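Local structure of exopolygalacturonate lyase (5A29) at residues E316-F328 / I378-G390. The protein probably cleaves pectate by beta-elimination, as a manganese-binding exopolygalacturonate lyase of polysaccharide lyase family 2. Residues are numbered along the deposited sequence; the frame is centred on the assembly and turned at random.
Sequences ELGNIAREGNVLF and IKPIFSDGTSIEG
F328 turns its ring edge onto the face of F382: the centroids lie 5.2 Å apart and the planes stand at 78°, a T-shaped pair. A chi1 of 49°, which wedges F328 CG between its own backbone N and carbonyl carbon, carries the ring toward F382 and leaves its two faces to V326 and I388. The V326 CG1 methyl sits over the centre of one face, and I388 CD1 forms a CH-pi contact on the opposite face, 3.7 Å from the centroid of the F328 ring. P380 CB packs against F328 CB. The F382 ring is bordered further by V326 CG2, whose distance to F382 CE2 is 3.6 Å; F313 of helix 308-317 adds another edge-to-face neighbour.

The two backbones meet in a single beta bridge, V326 with F382. L327 N donates to I381 O at 3.0 Å, nearly in line with the carbonyl bond, and S383 N donates to N325 O in that carbonyl's plane, on a lone pair. A water next to this bridge donates to K379 O and accepts from I381 N. The arrangement thus joins the chain leaving helix 308-317 to the loop after strand 377-378, a buried junction away from the manganese site.

S383 OG, brought round to the amide by a chi1 of 60°, donates to N325 OD1 at 2.8 Å from above the carbonyl plane. The other arm of that amide, ND2, is held by I320 O and by P223 O, so both ends of the N325 amide are bonded and its rotation is fixed. I320 CG1 lies against the D384 carboxylate, 3.5 Å from D384 CG. That carboxylate is anchored by T386, whose N reaches OD1 in an Asx turn and whose OG1 meets OD2 on the syn side.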
loop_
_atom_site.group_PDB
_atom_site.type_symbol
_atom_site.label_atom_id
_atom_site.label_comp_id
_atom_site.label_asym_id
_atom_site.label_seq_id
_atom_site.Cartn_x
_atom_site.Cartn_y
_atom_site.Cartn_z
ATOM N N GLU A 316 -31.809 -6.332 5.059
ATOM C CA GLU A 316 -31.666 -7.512 5.887
ATOM C C GLU A 316 -30.907 -7.290 7.202
ATOM O O GLU A 316 -31.234 -7.890 8.195
ATOM C CB GLU A 316 -30.999 -8.668 5.115
ATOM C CG GLU A 316 -31.804 -9.149 3.913
ATOM C CD GLU A 316 -31.753 -8.211 2.698
ATOM O OE1 GLU A 316 -30.741 -7.448 2.538
ATOM O OE2 GLU A 316 -32.723 -8.230 1.872
ATOM N N LEU A 317 -29.899 -6.422 7.227
ATOM C CA LEU A 317 -28.975 -6.391 8.377
ATOM C C LEU A 317 -29.168 -5.236 9.333
ATOM O O LEU A 317 -28.686 -5.305 10.446
ATOM C CB LEU A 317 -27.494 -6.409 7.874
ATOM C CG LEU A 317 -27.061 -7.696 7.164
ATOM C CD1 LEU A 317 -25.602 -7.556 6.819
ATOM C CD2 LEU A 317 -27.288 -8.891 8.083
ATOM N N GLY A 318 -29.812 -4.147 8.909
ATOM C CA GLY A 318 -30.102 -3.058 9.860
ATOM C C GLY A 318 -28.957 -2.067 10.003
ATOM O O GLY A 318 -28.206 -1.854 9.057
ATOM N N ASN A 319 -28.796 -1.523 11.216
ATOM C CA ASN A 319 -27.921 -0.409 11.464
ATOM C C ASN A 319 -26.423 -0.772 11.272
ATOM O O ASN A 319 -25.645 0.146 11.081
ATOM C CB ASN A 319 -28.067 0.008 12.939
ATOM C CG ASN A 319 -29.400 0.706 13.216
ATOM O OD1 ASN A 319 -30.155 1.028 12.299
ATOM N ND2 ASN A 319 -29.634 1.012 14.462
ATOM N N ILE A 320 -26.053 -2.067 11.408
ATOM C CA ILE A 320 -24.597 -2.436 11.144
ATOM C C ILE A 320 -24.230 -2.100 9.676
ATOM O O ILE A 320 -23.052 -1.857 9.365
ATOM C CB ILE A 320 -24.266 -3.880 11.571
ATOM C CG1 ILE A 320 -22.716 -4.115 11.632
ATOM C CG2 ILE A 320 -24.904 -4.900 10.607
ATOM C CD1 ILE A 320 -21.987 -3.228 12.661
ATOM N N ALA A 321 -25.228 -2.090 8.757
ATOM C CA ALA A 321 -24.915 -1.930 7.328
ATOM C C ALA A 321 -24.647 -0.463 7.016
ATOM O O ALA A 321 -25.516 0.234 6.455
ATOM C CB ALA A 321 -26.061 -2.478 6.411
ATOM N N ARG A 322 -23.426 0.004 7.329
ATOM C CA ARG A 322 -22.951 1.301 6.919
ATOM C C ARG A 322 -21.533 1.046 6.419
ATOM O O ARG A 322 -20.878 0.111 6.890
ATOM C CB ARG A 322 -22.910 2.304 8.116
ATOM C CG ARG A 322 -24.336 2.641 8.680
ATOM C CD ARG A 322 -25.223 3.327 7.618
ATOM N NE ARG A 322 -26.542 3.685 8.193
ATOM C CZ ARG A 322 -27.571 2.862 8.416
ATOM N NH1 ARG A 322 -27.582 1.575 8.033
ATOM N NH2 ARG A 322 -28.666 3.361 9.025
ATOM N N GLU A 323 -21.047 1.918 5.578
ATOM C CA GLU A 323 -19.784 1.608 4.807
ATOM C C GLU A 323 -18.578 1.309 5.688
ATOM O O GLU A 323 -17.724 0.440 5.338
ATOM C CB GLU A 323 -19.453 2.738 3.840
ATOM C CG GLU A 323 -20.498 2.797 2.705
ATOM C CD GLU A 323 -20.287 3.970 1.770
ATOM O OE1 GLU A 323 -19.101 4.348 1.442
ATOM O OE2 GLU A 323 -21.297 4.511 1.266
ATOM N N GLY A 324 -18.448 2.067 6.790
ATOM C CA GLY A 324 -17.262 1.842 7.674
ATOM C C GLY A 324 -17.265 0.505 8.347
ATOM O O GLY A 324 -16.205 0.005 8.731
ATOM N N ASN A 325 -18.431 -0.123 8.496
ATOM C CA ASN A 325 -18.510 -1.410 9.155
ATOM C C ASN A 325 -18.319 -2.607 8.226
ATOM O O ASN A 325 -18.221 -3.738 8.728
ATOM C CB ASN A 325 -19.850 -1.589 9.890
ATOM C CG ASN A 325 -20.068 -0.464 10.905
ATOM O OD1 ASN A 325 -19.221 -0.258 11.785
ATOM N ND2 ASN A 325 -21.164 0.271 10.763
ATOM N N VAL A 326 -18.128 -2.366 6.949
ATOM C CA VAL A 326 -17.843 -3.514 6.016
ATOM C C VAL A 326 -16.325 -3.883 6.044
ATOM O O VAL A 326 -15.484 -3.022 5.740
ATOM C CB VAL A 326 -18.226 -3.122 4.594
ATOM C CG1 VAL A 326 -17.811 -4.214 3.578
ATOM C CG2 VAL A 326 -19.768 -2.897 4.508
ATOM N N LEU A 327 -16.012 -5.098 6.442
ATOM C CA LEU A 327 -14.615 -5.514 6.576
ATOM C C LEU A 327 -14.312 -6.618 5.478
ATOM O O LEU A 327 -13.359 -7.367 5.621
ATOM C CB LEU A 327 -14.324 -6.115 7.946
ATOM C CG LEU A 327 -14.671 -5.103 9.076
ATOM C CD1 LEU A 327 -14.178 -5.706 10.388
ATOM C CD2 LEU A 327 -13.958 -3.785 8.835
ATOM N N PHE A 328 -15.104 -6.680 4.432
ATOM C CA PHE A 328 -14.801 -7.625 3.307
ATOM C C PHE A 328 -14.652 -6.819 2.056
ATOM O O PHE A 328 -14.510 -5.558 2.062
ATOM C CB PHE A 328 -15.884 -8.721 3.208
ATOM C CG PHE A 328 -17.332 -8.159 3.218
ATOM C CD1 PHE A 328 -18.023 -7.947 4.427
ATOM C CD2 PHE A 328 -17.981 -7.835 2.027
ATOM C CE1 PHE A 328 -19.331 -7.390 4.455
ATOM C CE2 PHE A 328 -19.274 -7.258 2.034
ATOM C CZ PHE A 328 -19.947 -7.022 3.261
ATOM N N ILE A 378 -9.883 -16.173 6.579
ATOM C CA ILE A 378 -10.442 -14.917 7.128
ATOM C C ILE A 378 -11.906 -14.860 6.608
ATOM O O ILE A 378 -12.111 -14.866 5.381
ATOM C CB ILE A 378 -9.685 -13.676 6.628
ATOM C CG1 ILE A 378 -8.160 -13.714 6.928
ATOM C CG2 ILE A 378 -10.318 -12.366 7.212
ATOM C CD1 ILE A 378 -7.913 -14.156 8.294
ATOM N N LYS A 379 -12.887 -14.886 7.500
ATOM C CA LYS A 379 -14.321 -14.758 7.094
ATOM C C LYS A 379 -14.672 -13.340 6.641
ATOM O O LYS A 379 -14.133 -12.371 7.212
ATOM C CB LYS A 379 -15.192 -15.096 8.316
ATOM C CG LYS A 379 -15.015 -16.546 8.727
ATOM C CD LYS A 379 -15.857 -16.839 9.955
ATOM C CE LYS A 379 -15.102 -16.415 11.211
ATOM N NZ LYS A 379 -15.379 -17.346 12.347
ATOM N N PRO A 380 -15.657 -13.194 5.692
ATOM C CA PRO A 380 -16.146 -11.866 5.296
ATOM C C PRO A 380 -17.200 -11.371 6.319
ATOM O O PRO A 380 -18.342 -11.883 6.385
ATOM C CB PRO A 380 -16.808 -12.116 3.910
ATOM C CG PRO A 380 -17.315 -13.543 4.019
ATOM C CD PRO A 380 -16.280 -14.279 4.879
ATOM N N ILE A 381 -16.840 -10.323 7.066
ATOM C CA ILE A 381 -17.651 -9.954 8.186
ATOM C C ILE A 381 -17.911 -8.449 8.223
ATOM O O ILE A 381 -17.186 -7.649 7.587
ATOM C CB ILE A 381 -16.957 -10.357 9.546
ATOM C CG1 ILE A 381 -15.570 -9.646 9.728
ATOM C CG2 ILE A 381 -16.931 -11.866 9.749
ATOM C CD1 ILE A 381 -15.200 -9.520 11.220
ATOM N N PHE A 382 -18.953 -8.087 8.972
ATOM C CA PHE A 382 -19.097 -6.673 9.430
ATOM C C PHE A 382 -18.432 -6.513 10.810
ATOM O O PHE A 382 -18.070 -7.522 11.444
ATOM C CB PHE A 382 -20.617 -6.327 9.563
ATOM C CG PHE A 382 -21.326 -6.200 8.224
ATOM C CD1 PHE A 382 -21.838 -7.343 7.590
ATOM C CD2 PHE A 382 -21.511 -4.965 7.609
ATOM C CE1 PHE A 382 -22.509 -7.235 6.354
ATOM C CE2 PHE A 382 -22.157 -4.868 6.355
ATOM C CZ PHE A 382 -22.636 -6.037 5.727
ATOM N N SER A 383 -18.210 -5.233 11.248
ATOM C CA SER A 383 -17.406 -4.959 12.435
ATOM C C SER A 383 -18.090 -5.453 13.722
ATOM O O SER A 383 -17.457 -5.553 14.748
ATOM C CB SER A 383 -17.135 -3.445 12.527
ATOM O OG SER A 383 -18.448 -2.843 12.623
ATOM N N ASP A 384 -19.391 -5.785 13.683
ATOM C CA ASP A 384 -20.042 -6.444 14.853
ATOM C C ASP A 384 -19.865 -7.972 14.832
ATOM O O ASP A 384 -20.276 -8.657 15.776
ATOM C CB ASP A 384 -21.541 -6.169 14.853
ATOM C CG ASP A 384 -22.272 -6.931 13.735
ATOM O OD1 ASP A 384 -21.627 -7.305 12.752
ATOM O OD2 ASP A 384 -23.497 -7.145 13.813
ATOM N N GLY A 385 -19.171 -8.501 13.816
ATOM C CA GLY A 385 -18.933 -9.964 13.770
ATOM C C GLY A 385 -19.905 -10.755 12.888
ATOM O O GLY A 385 -19.699 -11.951 12.679
ATOM N N THR A 386 -20.930 -10.090 12.350
ATOM C CA THR A 386 -21.923 -10.766 11.501
ATOM C C THR A 386 -21.175 -11.213 10.230
ATOM O O THR A 386 -20.581 -10.380 9.550
ATOM C CB THR A 386 -23.043 -9.825 11.050
ATOM O OG1 THR A 386 -23.752 -9.389 12.198
ATOM C CG2 THR A 386 -24.067 -10.582 10.153
ATOM N N SER A 387 -21.311 -12.489 9.884
ATOM C CA SER A 387 -20.645 -13.055 8.683
ATOM C C SER A 387 -21.634 -13.167 7.498
ATOM O O SER A 387 -22.798 -13.544 7.654
ATOM C CB SER A 387 -20.061 -14.426 9.046
ATOM O OG SER A 387 -19.550 -15.068 7.869
ATOM N N ILE A 388 -21.189 -12.833 6.302
ATOM C CA ILE A 388 -21.991 -13.134 5.135
ATOM C C ILE A 388 -21.389 -14.293 4.337
ATOM O O ILE A 388 -21.697 -14.429 3.146
ATOM C CB ILE A 388 -22.131 -11.905 4.217
ATOM C CG1 ILE A 388 -20.776 -11.470 3.605
ATOM C CG2 ILE A 388 -22.722 -10.770 5.036
ATOM C CD1 ILE A 388 -20.912 -10.447 2.482
ATOM N N GLU A 389 -20.509 -15.048 4.971
ATOM C CA GLU A 389 -19.802 -16.165 4.321
ATOM C C GLU A 389 -20.798 -17.084 3.553
ATOM O O GLU A 389 -21.708 -17.663 4.157
ATOM C CB GLU A 389 -19.047 -16.998 5.384
ATOM C CG GLU A 389 -18.118 -18.021 4.731
ATOM C CD GLU A 389 -17.365 -18.895 5.709
ATOM O OE1 GLU A 389 -17.527 -18.754 6.942
ATOM O OE2 GLU A 389 -16.672 -19.827 5.237
ATOM N N GLY A 390 -20.626 -17.205 2.238
ATOM C CA GLY A 390 -21.434 -18.174 1.479
ATOM C C GLY A 390 -22.793 -17.641 1.056
ATOM O O GLY A 390 -23.520 -18.330 0.370
HETATM O O HOH W 1 -13.756 -9.649 6.524
#